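Long-range contacts in thymidylate synthase thyX (Helicobacter pylori, PDB 3N3Y), which probably catalyses the FAD-dependent reductive methylation of dUMP to dTMP, with methylenetetrahydrofolate as methyl donor and NADPH as reductant: residues A[16-22]-A[62-66]; A[172-176]-A[209-213]; A[118-122]-A[159-163]; A[71-76]-A[190-194]. One frame throughout, in Å; residues are numbered along the deposited sequence.

Interactions 1, 2 and 4 are buried, whereas interaction 3 is only partly so and includes the exposed Glu119. Interactions 1 and 4 use the two ends of strand 64-73, their nearest atoms about 11 Å apart. Interaction 1 abuts interaction 2 through Leu63 and Leu209, and interaction 3 abuts interaction 4 through backbone contacts of Tyr162 and Glu160 with Arg74 and Gly75; interaction 3 lies across the chain's centre from interactions 1 and 2, with interaction 4 near that centre. Chemistry follows place: interaction 2 is mainly apolar, interaction 1 mixes a threonine-backbone bond with leucine packing, interaction 3 relies on backbone and lysine bonds, and interaction 4 buries a carboxylate at a helix start.

Interaction 1. Residues A[16-22]-A[62-66]; sequences YTPLDIA and HLYYN. With UMP (2'-deoxyuridine 5'-monophosphate), chain E.
Thr17 spends its hydroxyl on a strand backbone: Tyr64 N donates to Thr17 OG1 at 3.2 Å with an N-H...O angle of 157°, a side-chain oxygen standing where a neighbouring strand would offer a carbonyl. The first torsion (chi1 -64°) sets OG1 beside the threonine's own N and leaves CG2 anti to that N, near His62 O. The return bond, Thr17 N to Tyr64 O, is weak, bent to 123°; Tyr16 CA adds a C-H...O contact to the same carbonyl at 3.4 Å. Beyond this polar seam Leu63 drives its two methyls into segment 16-22, CD2 lying 3.6 Å from Ala22 CB while CD1 meets Leu19 CD2. Tyr16 CB rests obliquely against the Tyr65 ring, CD1 at 3.5 Å, and the tyrosine's own ring leads away to a dUMP, whose N3 lies 3.6 Å above the ring plane, over its centre. The Tyr16 backbone pairs with the same base: N donates to O2 and O accepts from N3, each at 3.0 Å. These paired bonds are consistent with a protonated N3 and probably favour uracil, while the threonine bond ties the chain just after strand 10-16 to the start of strand 64-73.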
# COMPACT_ATOMS: atom_id res chain seq x y z
N TYR A 16 8.01 -2.61 -20.33
CA TYR A 16 6.79 -1.86 -20.05
C TYR A 16 5.57 -2.62 -20.53
O TYR A 16 5.67 -3.58 -21.29
CB TYR A 16 6.83 -0.47 -20.69
CG TYR A 16 7.00 -0.50 -22.19
CD1 TYR A 16 5.90 -0.54 -23.04
CD2 TYR A 16 8.27 -0.49 -22.77
CE1 TYR A 16 6.06 -0.56 -24.42
CE2 TYR A 16 8.44 -0.51 -24.14
CZ TYR A 16 7.33 -0.55 -24.97
OH TYR A 16 7.52 -0.57 -26.33
N THR A 17 4.41 -2.17 -20.07
CA THR A 17 3.14 -2.80 -20.36
C THR A 17 2.54 -2.15 -21.59
O THR A 17 2.38 -0.92 -21.64
CB THR A 17 2.16 -2.63 -19.17
OG1 THR A 17 2.66 -3.32 -18.02
CG2 THR A 17 0.81 -3.22 -19.53
N PRO A 18 2.21 -2.97 -22.60
CA PRO A 18 1.56 -2.45 -23.81
C PRO A 18 0.38 -1.59 -23.40
O PRO A 18 -0.33 -1.97 -22.47
CB PRO A 18 1.06 -3.72 -24.51
CG PRO A 18 1.98 -4.79 -24.06
CD PRO A 18 2.41 -4.43 -22.65
N LEU A 19 0.19 -0.45 -24.06
CA LEU A 19 -0.93 0.45 -23.76
C LEU A 19 -2.33 -0.19 -23.83
O LEU A 19 -3.24 0.22 -23.12
CB LEU A 19 -0.92 1.65 -24.72
CG LEU A 19 -0.16 2.92 -24.36
CD1 LEU A 19 -0.39 3.96 -25.45
CD2 LEU A 19 -0.61 3.46 -23.01
N ASP A 20 -2.51 -1.15 -24.72
CA ASP A 20 -3.83 -1.74 -24.91
C ASP A 20 -4.32 -2.38 -23.61
O ASP A 20 -5.52 -2.44 -23.36
CB ASP A 20 -3.82 -2.78 -26.03
CG ASP A 20 -2.83 -3.91 -25.76
OD1 ASP A 20 -3.27 -4.98 -25.27
OD2 ASP A 20 -1.62 -3.71 -26.03
N ILE A 21 -3.40 -2.86 -22.78
CA ILE A 21 -3.79 -3.37 -21.47
C ILE A 21 -4.63 -2.33 -20.74
O ILE A 21 -5.67 -2.66 -20.15
CB ILE A 21 -2.58 -3.77 -20.60
CG1 ILE A 21 -1.84 -4.95 -21.24
CG2 ILE A 21 -3.04 -4.13 -19.20
CD1 ILE A 21 -2.77 -6.00 -21.77
N ALA A 22 -4.20 -1.08 -20.80
CA ALA A 22 -4.91 0.00 -20.14
C ALA A 22 -6.28 0.24 -20.77
O ALA A 22 -7.28 0.28 -20.06
CB ALA A 22 -4.09 1.27 -20.14
N HIS A 62 -2.69 -0.36 -14.23
CA HIS A 62 -2.43 -1.58 -15.01
C HIS A 62 -1.17 -1.47 -15.85
O HIS A 62 -0.63 -2.49 -16.27
CB HIS A 62 -3.63 -1.94 -15.91
CG HIS A 62 -4.89 -2.19 -15.15
ND1 HIS A 62 -5.16 -3.40 -14.55
CD2 HIS A 62 -5.94 -1.39 -14.87
CE1 HIS A 62 -6.33 -3.34 -13.94
NE2 HIS A 62 -6.83 -2.12 -14.12
N LEU A 63 -0.72 -0.24 -16.09
CA LEU A 63 0.56 0.00 -16.77
C LEU A 63 1.72 -0.00 -15.78
O LEU A 63 1.74 0.80 -14.84
CB LEU A 63 0.52 1.33 -17.53
CG LEU A 63 -0.68 1.47 -18.49
CD1 LEU A 63 -0.72 2.84 -19.14
CD2 LEU A 63 -0.64 0.37 -19.54
N TYR A 64 2.67 -0.90 -16.00
CA TYR A 64 3.81 -1.10 -15.12
C TYR A 64 5.14 -0.89 -15.86
O TYR A 64 5.30 -1.34 -16.99
CB TYR A 64 3.80 -2.53 -14.63
CG TYR A 64 4.48 -2.76 -13.31
CD1 TYR A 64 4.16 -1.98 -12.20
CD2 TYR A 64 5.43 -3.78 -13.15
CE1 TYR A 64 4.76 -2.20 -10.98
CE2 TYR A 64 6.05 -4.01 -11.93
CZ TYR A 64 5.70 -3.21 -10.84
OH TYR A 64 6.29 -3.43 -9.61
N TYR A 65 6.09 -0.24 -15.21
CA TYR A 65 7.39 0.03 -15.85
C TYR A 65 8.56 -0.49 -15.02
O TYR A 65 8.67 -0.18 -13.84
CB TYR A 65 7.57 1.52 -16.05
CG TYR A 65 6.46 2.12 -16.85
CD1 TYR A 65 6.47 2.08 -18.25
CD2 TYR A 65 5.39 2.73 -16.22
CE1 TYR A 65 5.45 2.65 -18.99
CE2 TYR A 65 4.36 3.30 -16.95
CZ TYR A 65 4.39 3.24 -18.33
OH TYR A 65 3.36 3.81 -19.04
N ASN A 66 9.41 -1.29 -15.65
CA ASN A 66 10.66 -1.74 -15.04
C ASN A 66 11.87 -0.94 -15.51
O ASN A 66 12.28 -1.04 -16.66
CB ASN A 66 10.90 -3.22 -15.35
CG ASN A 66 9.67 -4.06 -15.13
OD1 ASN A 66 8.92 -4.35 -16.07
ND2 ASN A 66 9.44 -4.46 -13.88
N1 UMP E . 9.00 -3.99 -25.05
C2 UMP E . 8.28 -4.04 -23.87
N3 UMP E . 6.91 -4.15 -23.91
C4 UMP E . 6.26 -4.19 -25.12
C5 UMP E . 6.98 -4.13 -26.31
C6 UMP E . 8.37 -4.03 -26.27
O2 UMP E . 8.87 -4.01 -22.79
O4 UMP E . 5.05 -4.27 -25.13
C1' UMP E . 10.47 -3.88 -24.96
C2' UMP E . 11.16 -5.15 -25.41
C3' UMP E . 12.49 -4.60 -25.89
C4' UMP E . 12.26 -3.12 -26.21
O3' UMP E . 13.43 -4.73 -24.86
O4' UMP E . 10.98 -2.80 -25.72
C5' UMP E . 12.30 -2.88 -27.71
O5' UMP E . 11.31 -3.67 -28.34
P UMP E . 10.88 -3.43 -29.88
OP1 UMP E . 9.58 -4.17 -30.12
OP2 UMP E . 11.97 -4.02 -30.75
OP3 UMP E . 10.70 -1.98 -30.13

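Interaction 2. Residues A[172-176]-A[209-213]; sequences ARSLQ and LFEDC. With FAD (flavin-adenine dinucleotide), chain K.
Phe210 packs from the C-terminal tail of the chain against the first turn of helix 172-182, the helix that follows the sheet strand 163-171 in this ThyX subunit. The apolar contacts come first. Leu175 CD2 stands over one face of the phenyl ring in a CH-pi contact, 4.2 Å from the ring centroid and 25° off the normal, its side chain crossing the phenylalanine at about a right angle. Ala172 CB reaches Phe210 CZ at 3.6 Å. The Gln176 CG methylene meets CD1 obliquely, also at 3.6 Å, after a first torsion that sets CG beside the backbone N (chi1 -72°). Cys213 SG closes the far end of the contact, 3.7 Å from Gln176 CB. Tyr65 covers Ala172 and Leu175, and Leu179 extends the helix surface under Phe210 and Cys213.

Polar approaches are fewer. Ala172 O lies at the ring edge, near its plane, 3.3 Å from CE1; this carbonyl already accepts the helical bond from Gln176 N.

The ligand bonds arise on another side of the helix. Arg173, its CB directed away from the tail, runs out extended to FAD, one guanidinium face covered by ribose C2B. Glu61 forms a salt bridge with its NH1. The guanidinium grips one phosphate of the FAD diphosphate through two of its oxygens, NH1 giving FAD O2P a nearly straight bond of 3.0 Å and NH2 bonding O1P at 3.1 Å.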
# COMPACT_ATOMS: atom_id res chain seq x y z
N ALA A 172 1.87 3.24 -13.65
CA ALA A 172 1.73 4.56 -14.30
C ALA A 172 1.08 5.61 -13.42
O ALA A 172 1.42 6.78 -13.50
CB ALA A 172 0.98 4.45 -15.61
N ARG A 173 0.15 5.21 -12.57
CA ARG A 173 -0.48 6.14 -11.65
C ARG A 173 0.50 6.65 -10.59
O ARG A 173 0.52 7.83 -10.24
CB ARG A 173 -1.67 5.48 -10.99
CG ARG A 173 -2.45 6.39 -10.05
CD ARG A 173 -3.60 5.62 -9.41
NE ARG A 173 -4.54 6.52 -8.76
CZ ARG A 173 -5.43 6.15 -7.84
NH1 ARG A 173 -5.50 4.87 -7.45
NH2 ARG A 173 -6.25 7.05 -7.31
N SER A 174 1.31 5.74 -10.06
CA SER A 174 2.31 6.14 -9.07
C SER A 174 3.41 6.95 -9.75
O SER A 174 3.88 7.94 -9.20
CB SER A 174 2.90 4.93 -8.36
OG SER A 174 3.67 5.36 -7.25
N LEU A 175 3.80 6.53 -10.95
CA LEU A 175 4.80 7.27 -11.71
C LEU A 175 4.36 8.70 -11.96
O LEU A 175 5.18 9.61 -11.88
CB LEU A 175 5.15 6.57 -13.03
CG LEU A 175 6.26 7.22 -13.85
CD1 LEU A 175 7.55 7.43 -13.04
CD2 LEU A 175 6.56 6.37 -15.07
N GLN A 176 3.07 8.91 -12.23
CA GLN A 176 2.59 10.29 -12.41
C GLN A 176 2.83 11.12 -11.16
O GLN A 176 3.28 12.25 -11.26
CB GLN A 176 1.10 10.35 -12.77
CG GLN A 176 0.77 9.89 -14.16
CD GLN A 176 -0.71 10.11 -14.50
OE1 GLN A 176 -1.08 10.31 -15.66
NE2 GLN A 176 -1.55 10.10 -13.47
N LEU A 209 1.06 10.28 -21.70
CA LEU A 209 0.30 10.13 -20.47
C LEU A 209 0.93 10.93 -19.35
O LEU A 209 0.26 11.31 -18.40
CB LEU A 209 0.22 8.65 -20.05
CG LEU A 209 -0.42 7.71 -21.06
CD1 LEU A 209 -0.29 6.28 -20.59
CD2 LEU A 209 -1.88 8.08 -21.29
N PHE A 210 2.23 11.17 -19.48
CA PHE A 210 3.01 11.76 -18.40
C PHE A 210 3.48 13.16 -18.74
O PHE A 210 3.89 13.89 -17.85
CB PHE A 210 4.22 10.88 -18.10
CG PHE A 210 3.86 9.47 -17.75
CD1 PHE A 210 3.44 9.15 -16.47
CD2 PHE A 210 3.92 8.47 -18.71
CE1 PHE A 210 3.09 7.84 -16.14
CE2 PHE A 210 3.58 7.16 -18.39
CZ PHE A 210 3.16 6.84 -17.10
N GLU A 211 3.41 13.52 -20.02
CA GLU A 211 4.02 14.76 -20.50
C GLU A 211 3.74 15.97 -19.60
O GLU A 211 4.62 16.81 -19.39
CB GLU A 211 3.59 15.04 -21.94
CG GLU A 211 2.08 15.08 -22.14
CD GLU A 211 1.67 15.09 -23.62
OE1 GLU A 211 0.63 14.46 -23.96
OE2 GLU A 211 2.40 15.72 -24.43
N ASP A 212 2.52 16.04 -19.07
CA ASP A 212 2.06 17.23 -18.35
C ASP A 212 2.35 17.24 -16.84
O ASP A 212 2.18 18.26 -16.18
CB ASP A 212 0.56 17.44 -18.62
CG ASP A 212 0.22 17.41 -20.11
OD1 ASP A 212 0.93 18.06 -20.91
OD2 ASP A 212 -0.75 16.71 -20.49
N CYS A 213 2.77 16.09 -16.30
CA CYS A 213 3.25 16.02 -14.91
C CYS A 213 4.43 16.97 -14.69
O CYS A 213 4.51 17.64 -13.66
CB CYS A 213 3.68 14.59 -14.54
SG CYS A 213 2.39 13.32 -14.59
PA FAD K . -7.31 3.90 -2.21
O1A FAD K . -7.70 3.97 -0.75
O2A FAD K . -7.31 2.51 -2.78
O5B FAD K . -5.85 4.53 -2.38
C5B FAD K . -5.54 5.76 -1.76
C4B FAD K . -4.47 6.43 -2.62
O4B FAD K . -3.32 5.60 -2.62
C3B FAD K . -4.93 6.54 -4.07
O3B FAD K . -5.57 7.77 -4.33
C2B FAD K . -3.64 6.36 -4.85
O2B FAD K . -2.96 7.59 -4.89
C1B FAD K . -2.81 5.49 -3.94
N9A FAD K . -2.75 4.07 -4.32
C8A FAD K . -3.26 3.00 -3.62
N7A FAD K . -2.94 1.88 -4.30
C5A FAD K . -2.25 2.22 -5.41
C6A FAD K . -1.70 1.48 -6.45
N6A FAD K . -1.63 0.15 -6.38
N1A FAD K . -1.03 2.14 -7.47
C2A FAD K . -0.92 3.51 -7.46
N3A FAD K . -1.48 4.23 -6.43
C4A FAD K . -2.12 3.60 -5.43
N1 FAD K . -14.00 1.01 -9.99
C2 FAD K . -14.21 0.13 -11.04
O2 FAD K . -13.53 -0.88 -11.15
N3 FAD K . -15.20 0.37 -11.97
C4 FAD K . -15.99 1.49 -11.87
O4 FAD K . -16.85 1.67 -12.72
C4X FAD K . -15.80 2.39 -10.82
N5 FAD K . -16.59 3.52 -10.72
C5X FAD K . -16.39 4.39 -9.67
C6 FAD K . -17.18 5.52 -9.55
C7 FAD K . -16.99 6.41 -8.51
C7M FAD K . -17.87 7.63 -8.40
C8 FAD K . -15.99 6.17 -7.56
C8M FAD K . -15.78 7.13 -6.43
C9 FAD K . -15.18 5.04 -7.67
C9A FAD K . -15.37 4.14 -8.72
N10 FAD K . -14.58 3.01 -8.83
C10 FAD K . -14.79 2.14 -9.88
C1' FAD K . -13.51 2.70 -7.82
C2' FAD K . -12.21 3.46 -7.99
O2' FAD K . -11.64 3.16 -9.25
C3' FAD K . -11.21 3.12 -6.87
O3' FAD K . -10.83 1.76 -6.91
C4' FAD K . -11.74 3.45 -5.48
O4' FAD K . -12.38 4.70 -5.53
C5' FAD K . -10.58 3.65 -4.52
O5' FAD K . -9.95 4.87 -4.90
P FAD K . -8.39 5.14 -4.57
O1P FAD K . -8.03 6.58 -4.87
O2P FAD K . -7.55 4.17 -5.35
O3P FAD K . -8.30 4.93 -2.97

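Interaction 3. Residues A[118-122]-A[159-163]; sequences REFLV and PESYK
Tyr162 and Phe120 lie side by side and point the same way, but their rings do not stack. One face of the tyrosine ring receives Phe120 O, 3.7 Å above the plane and offset toward the rim, while Leu121 CD2 comes in obliquely. On the phenylalanine ring one face carries the carboxyl carbon of Glu119, again toward the rim; Tyr162 OH approaches it obliquely, 3.7 Å from CD1, although the hydroxyl's hydrogen bond is to Glu99.

Between the rings and the lysine the backbones join by a single bridge centred on Leu121 and Tyr162. Lys163 N donates to Phe120 O at 2.8 Å from above the carbonyl plane, 37° out of it. Val122 N donates to Ser161 O, also at 2.8 Å, with an N-H...O angle of 167°. Two CA-H...O contacts flank these bonds.

Lys163 then lays its extended chain along segment 118-122. Its CG touches Val122 CG2, crossing that side chain at about a right angle, and CE passes Leu121 O at 3.2 Å. The ammonium ends at Arg118 O, 2.7 Å from NZ and almost on the line of the C=O bond, so a main-chain carbonyl takes one ammonium N-H and probably helps to stabilise the charge.

Tyr156 of the fourth subunit packs on Val122 and Pro159. Segment 118-122 links helix 111-117 to helix 127-145, which supports Leu121 through Val134 and Leu137. Pro159 to Tyr162 form a type I turn leading into strand 163-171, its Glu160 and Tyr162 backbones bonded to Gly75 and the dUMP-binding Arg74 where helix 74-80 starts.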
# COMPACT_ATOMS: atom_id res chain seq x y z
N ARG A 118 34.83 10.29 -9.60
CA ARG A 118 33.48 10.42 -10.11
C ARG A 118 32.87 9.09 -10.46
O ARG A 118 31.68 9.00 -10.70
CB ARG A 118 33.41 11.33 -11.33
CG ARG A 118 33.45 12.80 -10.99
CD ARG A 118 33.12 13.62 -12.22
NE ARG A 118 31.72 14.02 -12.25
CZ ARG A 118 31.24 15.02 -12.99
NH1 ARG A 118 32.06 15.72 -13.76
NH2 ARG A 118 29.95 15.33 -12.95
N GLU A 119 33.68 8.04 -10.50
CA GLU A 119 33.13 6.71 -10.67
C GLU A 119 32.31 6.31 -9.45
O GLU A 119 31.41 5.50 -9.55
CB GLU A 119 34.23 5.67 -10.90
CG GLU A 119 33.68 4.26 -11.13
CD GLU A 119 34.71 3.14 -10.92
OE1 GLU A 119 35.94 3.42 -10.88
OE2 GLU A 119 34.29 1.97 -10.80
N PHE A 120 32.65 6.86 -8.29
CA PHE A 120 32.02 6.44 -7.05
C PHE A 120 31.17 7.53 -6.42
O PHE A 120 30.41 7.25 -5.50
CB PHE A 120 33.08 6.02 -6.04
CG PHE A 120 33.90 4.85 -6.48
CD1 PHE A 120 33.39 3.56 -6.39
CD2 PHE A 120 35.19 5.03 -6.96
CE1 PHE A 120 34.15 2.47 -6.79
CE2 PHE A 120 35.96 3.94 -7.36
CZ PHE A 120 35.43 2.66 -7.28
N LEU A 121 31.30 8.76 -6.89
CA LEU A 121 30.62 9.89 -6.26
C LEU A 121 29.79 10.67 -7.24
O LEU A 121 30.16 10.80 -8.40
CB LEU A 121 31.65 10.84 -5.66
CG LEU A 121 32.53 10.26 -4.57
CD1 LEU A 121 33.48 11.32 -4.08
CD2 LEU A 121 31.66 9.71 -3.43
N VAL A 122 28.68 11.21 -6.77
CA VAL A 122 27.92 12.18 -7.55
C VAL A 122 28.45 13.58 -7.26
O VAL A 122 28.46 14.03 -6.12
CB VAL A 122 26.41 12.13 -7.19
CG1 VAL A 122 25.63 13.24 -7.93
CG2 VAL A 122 25.84 10.76 -7.52
N PRO A 159 30.02 9.12 2.47
CA PRO A 159 29.28 10.36 2.21
C PRO A 159 27.99 10.06 1.44
O PRO A 159 27.90 9.05 0.73
CB PRO A 159 30.25 11.14 1.33
CG PRO A 159 30.86 10.08 0.48
CD PRO A 159 31.08 8.91 1.47
N GLU A 160 27.01 10.94 1.57
CA GLU A 160 25.74 10.75 0.86
C GLU A 160 25.86 10.86 -0.66
O GLU A 160 24.99 10.40 -1.38
CB GLU A 160 24.69 11.75 1.36
CG GLU A 160 24.46 11.68 2.84
CD GLU A 160 23.08 11.18 3.18
OE1 GLU A 160 22.11 11.69 2.56
OE2 GLU A 160 22.96 10.30 4.06
N SER A 161 26.94 11.46 -1.15
CA SER A 161 27.12 11.55 -2.59
C SER A 161 27.59 10.23 -3.20
O SER A 161 27.76 10.12 -4.41
CB SER A 161 28.09 12.67 -2.95
OG SER A 161 29.32 12.51 -2.28
N TYR A 162 27.79 9.22 -2.37
CA TYR A 162 28.22 7.92 -2.86
C TYR A 162 27.19 7.33 -3.83
O TYR A 162 25.99 7.34 -3.57
CB TYR A 162 28.44 6.96 -1.71
CG TYR A 162 29.31 5.80 -2.10
CD1 TYR A 162 28.76 4.62 -2.58
CD2 TYR A 162 30.70 5.89 -2.00
CE1 TYR A 162 29.58 3.55 -2.95
CE2 TYR A 162 31.51 4.84 -2.36
CZ TYR A 162 30.96 3.68 -2.83
OH TYR A 162 31.79 2.64 -3.17
N LYS A 163 27.67 6.80 -4.95
CA LYS A 163 26.78 6.27 -5.97
C LYS A 163 26.13 4.93 -5.63
O LYS A 163 26.74 4.04 -5.06
CB LYS A 163 27.48 6.18 -7.33
CG LYS A 163 27.51 7.49 -8.08
CD LYS A 163 28.29 7.32 -9.36
CE LYS A 163 28.45 8.64 -10.08
NZ LYS A 163 29.16 8.40 -11.36

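Interaction 4. Residues A[71-76]-A[190-194]; sequences GLSRGA and EMQDL. With UMP (2'-deoxyuridine 5'-monophosphate), chain G.
Glu190 meets Ser73 with both carboxylate oxygens. Ser73 N donates to OE2 at 2.8 Å with an N-H...O angle of 169°, and Ser73 OG donates to OE1 at 2.6 Å; each acceptor uses its syn lone pair, making a two-pronged grip on one residue. The glutamate reaches this far by leaving its helix extended, with CG anti to the backbone N (chi1 -168°). Ala76 CB lies against the carboxylate, 3.4 Å from OE1, and Leu72 CD1 flanks it at OE2.

Further partners fix this buried group. A water donates to Glu190 OE2 and to Gly71 O, bridging the segments, and Tyr156 OH of the fourth subunit is hydrogen-bonded to OE1. Several bonds thus hold the carboxylate, which would favour its charged form. Around them, Leu72 CD1 packs on Leu194 CD2 at 4.0 Å, and the bent Met191 chain brings SD to 3.8 Å from Ala76 CB.

Ser73 OG also accepts from Ala76 N at 3.0 Å, the capping bond of an N-cap serine, so its donation to Glu190 and acceptance from the helix fix its rotation. The next residue, Arg74, turns the other way and bonds a dUMP phosphate oxygen, NH1 to OP1 at 2.6 Å. Gly71 and Leu72 both face Thr164 of strand 163-171 in a G1 beta bulge, followed by a serine-capped helix, here placing a phosphate-binding arginine in the dUMP site.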
# COMPACT_ATOMS: atom_id res chain seq x y z
N GLY A 71 24.05 5.39 -11.01
CA GLY A 71 24.72 6.63 -10.69
C GLY A 71 23.90 7.64 -9.91
O GLY A 71 24.16 8.83 -9.97
N LEU A 72 22.90 7.16 -9.18
CA LEU A 72 22.12 8.02 -8.31
C LEU A 72 22.85 8.07 -6.96
O LEU A 72 23.44 7.07 -6.52
CB LEU A 72 20.71 7.43 -8.15
CG LEU A 72 19.68 8.29 -7.43
CD1 LEU A 72 19.23 9.43 -8.32
CD2 LEU A 72 18.49 7.46 -6.93
N SER A 73 22.86 9.23 -6.31
CA SER A 73 23.53 9.35 -5.02
C SER A 73 22.69 8.67 -3.94
O SER A 73 21.47 8.51 -4.10
CB SER A 73 23.77 10.82 -4.66
OG SER A 73 22.60 11.46 -4.21
N ARG A 74 23.34 8.28 -2.84
CA ARG A 74 22.63 7.73 -1.68
C ARG A 74 21.67 8.76 -1.11
O ARG A 74 20.59 8.41 -0.62
CB ARG A 74 23.60 7.29 -0.58
CG ARG A 74 24.65 6.29 -1.02
CD ARG A 74 24.27 4.87 -0.72
NE ARG A 74 24.12 4.63 0.72
CZ ARG A 74 23.64 3.50 1.23
NH1 ARG A 74 23.26 2.51 0.43
NH2 ARG A 74 23.52 3.36 2.55
N GLY A 75 22.08 10.03 -1.14
CA GLY A 75 21.25 11.12 -0.68
C GLY A 75 19.93 11.16 -1.43
O GLY A 75 18.87 11.34 -0.83
N ALA A 76 19.99 10.97 -2.75
CA ALA A 76 18.77 10.97 -3.57
C ALA A 76 17.98 9.67 -3.38
O ALA A 76 16.75 9.67 -3.48
CB ALA A 76 19.11 11.16 -5.05
N GLU A 190 18.86 16.99 -7.90
CA GLU A 190 19.15 15.66 -8.41
C GLU A 190 17.87 14.87 -8.68
O GLU A 190 17.82 14.05 -9.60
CB GLU A 190 20.06 14.87 -7.45
CG GLU A 190 20.63 13.59 -8.06
CD GLU A 190 21.49 12.76 -7.08
OE1 GLU A 190 21.73 13.22 -5.93
OE2 GLU A 190 21.90 11.64 -7.46
N MET A 191 16.85 15.12 -7.87
CA MET A 191 15.56 14.48 -8.05
C MET A 191 14.81 15.04 -9.27
O MET A 191 14.04 14.32 -9.92
CB MET A 191 14.72 14.61 -6.77
CG MET A 191 15.32 13.83 -5.59
SD MET A 191 15.55 12.05 -5.94
CE MET A 191 13.84 11.50 -5.90
N GLN A 192 15.03 16.32 -9.59
CA GLN A 192 14.45 16.88 -10.81
C GLN A 192 15.11 16.23 -12.02
O GLN A 192 14.44 15.88 -12.99
CB GLN A 192 14.60 18.40 -10.86
CG GLN A 192 14.08 19.13 -9.63
CD GLN A 192 14.17 20.64 -9.79
OE1 GLN A 192 14.26 21.14 -10.91
NE2 GLN A 192 14.15 21.37 -8.68
N ASP A 193 16.41 16.03 -11.96
CA ASP A 193 17.10 15.34 -13.04
C ASP A 193 16.65 13.88 -13.15
O ASP A 193 16.56 13.34 -14.25
CB ASP A 193 18.62 15.39 -12.86
CG ASP A 193 19.16 16.82 -12.89
OD1 ASP A 193 18.41 17.76 -13.24
OD2 ASP A 193 20.36 17.00 -12.55
N LEU A 194 16.40 13.23 -12.02
CA LEU A 194 15.93 11.85 -12.05
C LEU A 194 14.55 11.78 -12.69
O LEU A 194 14.28 10.89 -13.49
CB LEU A 194 15.89 11.22 -10.65
CG LEU A 194 15.24 9.83 -10.61
CD1 LEU A 194 15.91 8.85 -11.57
CD2 LEU A 194 15.29 9.30 -9.21
N1 UMP G . 18.67 -2.55 2.77
C2 UMP G . 17.97 -2.69 3.95
N3 UMP G . 18.50 -3.48 4.95
C4 UMP G . 19.73 -4.11 4.77
C5 UMP G . 20.43 -3.96 3.57
C6 UMP G . 19.88 -3.17 2.57
O2 UMP G . 16.88 -2.12 4.10
O4 UMP G . 20.19 -4.79 5.67
C1' UMP G . 18.10 -1.69 1.72
C2' UMP G . 18.28 -0.24 2.19
C3' UMP G . 18.77 0.47 0.94
C4' UMP G . 19.44 -0.62 0.12
O3' UMP G . 17.66 0.96 0.23
O4' UMP G . 18.83 -1.83 0.52
C5' UMP G . 20.95 -0.70 0.39
O5' UMP G . 21.16 -0.56 1.78
P UMP G . 22.59 -0.70 2.51
OP1 UMP G . 23.45 0.37 1.92
OP2 UMP G . 23.15 -2.09 2.35
OP3 UMP G . 22.40 -0.48 3.98
O HOH W 1 22.79 11.10 -10.05